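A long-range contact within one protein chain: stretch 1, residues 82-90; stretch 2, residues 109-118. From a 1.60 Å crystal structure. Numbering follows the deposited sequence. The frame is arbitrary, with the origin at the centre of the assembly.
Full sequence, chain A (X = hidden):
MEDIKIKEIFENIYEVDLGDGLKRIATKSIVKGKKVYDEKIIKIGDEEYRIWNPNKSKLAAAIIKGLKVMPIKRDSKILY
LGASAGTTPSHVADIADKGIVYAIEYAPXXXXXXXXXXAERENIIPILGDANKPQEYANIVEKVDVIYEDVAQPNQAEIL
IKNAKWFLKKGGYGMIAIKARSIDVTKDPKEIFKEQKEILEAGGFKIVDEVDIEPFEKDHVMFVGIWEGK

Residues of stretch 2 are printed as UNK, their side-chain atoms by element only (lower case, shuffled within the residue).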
# COMPACT_ATOMS: atom_id res chain seq x y z
N GLY A 82 -7.10 -1.28 5.91
CA GLY A 82 -7.59 -2.38 5.09
C GLY A 82 -7.16 -3.76 5.55
O GLY A 82 -6.06 -3.94 6.06
N ALA A 83 -8.05 -4.73 5.34
CA ALA A 83 -7.80 -6.13 5.71
C ALA A 83 -6.57 -6.68 5.01
O ALA A 83 -6.36 -6.48 3.81
CB ALA A 83 -9.02 -6.99 5.38
N SER A 84 -5.74 -7.40 5.77
CA SER A 84 -4.54 -7.98 5.21
C SER A 84 -4.02 -9.13 6.06
O SER A 84 -4.18 -9.13 7.28
CB SER A 84 -3.44 -6.92 5.08
OG SER A 84 -2.24 -7.48 4.56
N ALA A 85 -3.43 -10.11 5.38
CA ALA A 85 -2.84 -11.27 6.03
C ALA A 85 -1.34 -11.00 6.22
O ALA A 85 -0.59 -11.88 6.67
CB ALA A 85 -3.06 -12.52 5.19
N GLY A 86 -0.90 -9.80 5.85
CA GLY A 86 0.50 -9.42 6.00
C GLY A 86 1.31 -9.19 4.74
O GLY A 86 2.40 -8.63 4.82
N THR A 87 0.76 -9.56 3.58
CA THR A 87 1.46 -9.42 2.30
C THR A 87 2.00 -8.02 2.00
O THR A 87 3.20 -7.80 2.07
CB THR A 87 0.59 -9.89 1.11
OG1 THR A 87 0.18 -11.24 1.32
CG2 THR A 87 1.36 -9.81 -0.19
N THR A 88 1.11 -7.08 1.68
CA THR A 88 1.56 -5.72 1.38
C THR A 88 2.25 -5.05 2.58
O THR A 88 3.30 -4.43 2.41
CB THR A 88 0.41 -4.84 0.84
OG1 THR A 88 -0.13 -5.46 -0.34
CG2 THR A 88 0.91 -3.45 0.48
N PRO A 89 1.69 -5.19 3.80
CA PRO A 89 2.33 -4.57 4.97
C PRO A 89 3.78 -5.01 5.17
O PRO A 89 4.62 -4.22 5.58
CB PRO A 89 1.44 -5.03 6.12
CG PRO A 89 0.09 -5.02 5.49
CD PRO A 89 0.36 -5.71 4.17
N SER A 90 4.10 -6.27 4.86
CA SER A 90 5.47 -6.74 5.03
C SER A 90 6.45 -6.03 4.09
O SER A 90 7.55 -5.65 4.49
CB SER A 90 5.56 -8.26 4.87
OG SER A 90 5.24 -8.67 3.55
N UNK A 109 -9.38 -11.60 14.48
CA UNK A 109 -8.88 -12.74 13.71
C UNK A 109 -8.00 -12.30 12.54
O UNK A 109 -7.11 -13.05 12.13
n UNK A 109 -10.70 -17.78 13.94
c UNK A 109 -10.02 -13.63 13.23
c UNK A 109 -11.60 -17.47 14.87
n UNK A 109 -11.90 -18.35 15.81
c UNK A 109 -11.86 -15.21 13.91
n UNK A 109 -12.16 -16.26 14.88
c UNK A 109 -10.63 -14.44 14.35
N UNK A 110 -8.25 -11.10 12.01
CA UNK A 110 -7.41 -10.58 10.93
C UNK A 110 -6.11 -10.06 11.55
O UNK A 110 -5.03 -10.26 10.99
c UNK A 110 -8.11 -9.44 10.14
c UNK A 110 -7.10 -8.71 9.27
c UNK A 110 -9.21 -10.02 9.26
c UNK A 110 -9.91 -8.99 8.43
N UNK A 111 -6.22 -9.41 12.71
CA UNK A 111 -5.05 -8.89 13.40
C UNK A 111 -4.17 -10.05 13.86
O UNK A 111 -2.94 -9.93 13.90
se UNK A 111 -3.61 -6.07 14.08
c UNK A 111 -4.32 -7.25 15.24
c UNK A 111 -5.47 -8.04 14.61
c UNK A 111 -4.67 -4.73 14.39
N UNK A 112 -4.79 -11.18 14.18
CA UNK A 112 -4.07 -12.36 14.62
C UNK A 112 -3.18 -12.87 13.48
O UNK A 112 -2.01 -13.18 13.69
c UNK A 112 -4.47 -14.57 15.86
c UNK A 112 -7.88 -15.54 17.02
n UNK A 112 -8.84 -14.90 17.69
n UNK A 112 -8.14 -16.71 16.46
n UNK A 112 -6.67 -14.99 16.92
c UNK A 112 -5.06 -13.45 15.04
c UNK A 112 -5.54 -15.59 16.21
N UNK A 113 -3.74 -12.91 12.28
CA UNK A 113 -3.01 -13.37 11.10
C UNK A 113 -1.92 -12.37 10.72
O UNK A 113 -0.80 -12.76 10.39
c UNK A 113 -5.91 -14.90 8.98
o UNK A 113 -6.10 -14.02 8.11
o UNK A 113 -6.39 -16.05 8.90
c UNK A 113 -3.97 -13.57 9.92
c UNK A 113 -5.07 -14.57 10.20
N UNK A 114 -2.25 -11.08 10.79
CA UNK A 114 -1.29 -10.03 10.47
C UNK A 114 -0.11 -10.09 11.44
O UNK A 114 1.04 -9.90 11.04
c UNK A 114 -1.10 -7.42 10.24
c UNK A 114 -1.97 -8.66 10.53
c UNK A 114 -1.98 -6.18 10.27
c UNK A 114 -0.39 -7.54 8.91
N UNK A 115 -0.40 -10.37 12.71
CA UNK A 115 0.63 -10.47 13.74
C UNK A 115 1.56 -11.66 13.53
O UNK A 115 2.74 -11.59 13.86
c UNK A 115 -1.04 -9.46 17.12
c UNK A 115 -0.02 -10.55 15.13
c UNK A 115 -0.67 -8.12 15.04
c UNK A 115 -0.14 -9.24 15.91
N UNK A 116 1.03 -12.75 12.97
CA UNK A 116 1.83 -13.95 12.71
C UNK A 116 2.74 -13.78 11.49
O UNK A 116 3.89 -14.24 11.49
c UNK A 116 0.92 -15.17 12.53
o UNK A 116 0.60 -15.30 14.90
c UNK A 116 0.09 -15.48 13.77
o UNK A 116 -1.07 -15.91 13.61
N UNK A 117 2.22 -13.11 10.46
CA UNK A 117 2.98 -12.88 9.24
C UNK A 117 4.03 -11.79 9.38
O UNK A 117 5.13 -11.90 8.84
c UNK A 117 2.03 -12.55 8.11
N UNK A 118 3.70 -10.72 10.10
CA UNK A 118 4.62 -9.60 10.30
C UNK A 118 5.30 -9.67 11.66
O UNK A 118 5.72 -8.65 12.22
c UNK A 118 3.87 -8.27 10.14
s UNK A 118 3.23 -8.04 8.47

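Position 109 carries three carbons, a nitrogen, and then a carbon bearing two more nitrogens: a guanidinium on a long arm. It reaches nothing on stretch 1, so the shape alone names it Arg 109.

Position 110 has four carbons, forked at the first, with one arm two carbons long. Its CB points toward stretch 1; the end of the longer arm lies near the methyl of Ala 83 and the short arm near the carbonyl of Ser 84. It is Ile 110, with CD1 3.8 Å from Ala 83 CB and CG2 3.6 Å from Ser 84 O.

At position 111 an unbranched chain runs two carbons, a selenium and a last carbon. Its CB points away from stretch 1, and the atoms are those of selenomethionine, Met 111.

Position 112 again shows three carbons, a nitrogen and a carbon with two nitrogens, out of reach of stretch 1: Arg 112.

Position 113 has three carbons, the third carrying two oxygens. CB points toward stretch 1, yet the carboxylate makes only a marginal approach to Ala 85. This is Glu 113, with OE1 4.5 Å from Ala 85 CB, and no hydrogen bond crosses.

Position 114 has four carbons, forked at the second. Its CB points sideways, but the end comes nearer, one terminal carbon lying against Gly 86 and Pro 89. It is Leu 114, whose t, p rotamer places CD1 3.6 Å from Gly 86 CA and 4.2 Å from Pro 89 CB.

Position 115 has the same four carbons and fork, but its CB points away from stretch 1. It is Leu 115, with chi1 between wells at -96°.

Position 116 has two carbons, the second with two oxygens, exposed and without contact to stretch 1: Asp 116.

Position 117 has one carbon, a methyl that points toward stretch 1 and packs tightly, CB lying 3.1 Å from Ala 85 O and 4.1 Å from Gly 86 CA. It is Ala 117.

Position 118 has one carbon and then a sulfur, which lies near Gly 86, Pro 89 and Ser 90. It is Cys 118, the first residue to leave helical angles, with SG 3.8 Å from Gly 86 O, 4.2 Å from Pro 89 CB and 4.1 Å from Ser 90 N.

The contact is a loop leading into one helix, laid against the side of another, and it works by fit, because no hydrogen bond spans the stretches. The helix presents Ile 110, Glu 113, Leu 114 and Ala 117, at intervals of three, one and three that keep them on one side, and Cys 118 follows just past its end; Leu 114 and Cys 118 also reach the start of the other helix, at Pro 89, and Cys 118 reaches Ser 90 as well. The closest CA pair is Gly 86 and Leu 114, 4.9 Å apart. An ideal CB on Gly 86 would stand 2.6 Å from Ala 117 CB, a clash, and the backbone angles there call for glycine independently. Stretch 1 is steadied from within: Gly 86 N donates to Ser 84 OG at 3.0 Å in the loop, and Gly 86 O, at the N-cap, accepts from Ser 90 N of the helix at 2.9 Å. One cost remains, since Ser 84 O is buried here without a polar partner.

Stretch 2, residues 109-118: RIMRELLDAC
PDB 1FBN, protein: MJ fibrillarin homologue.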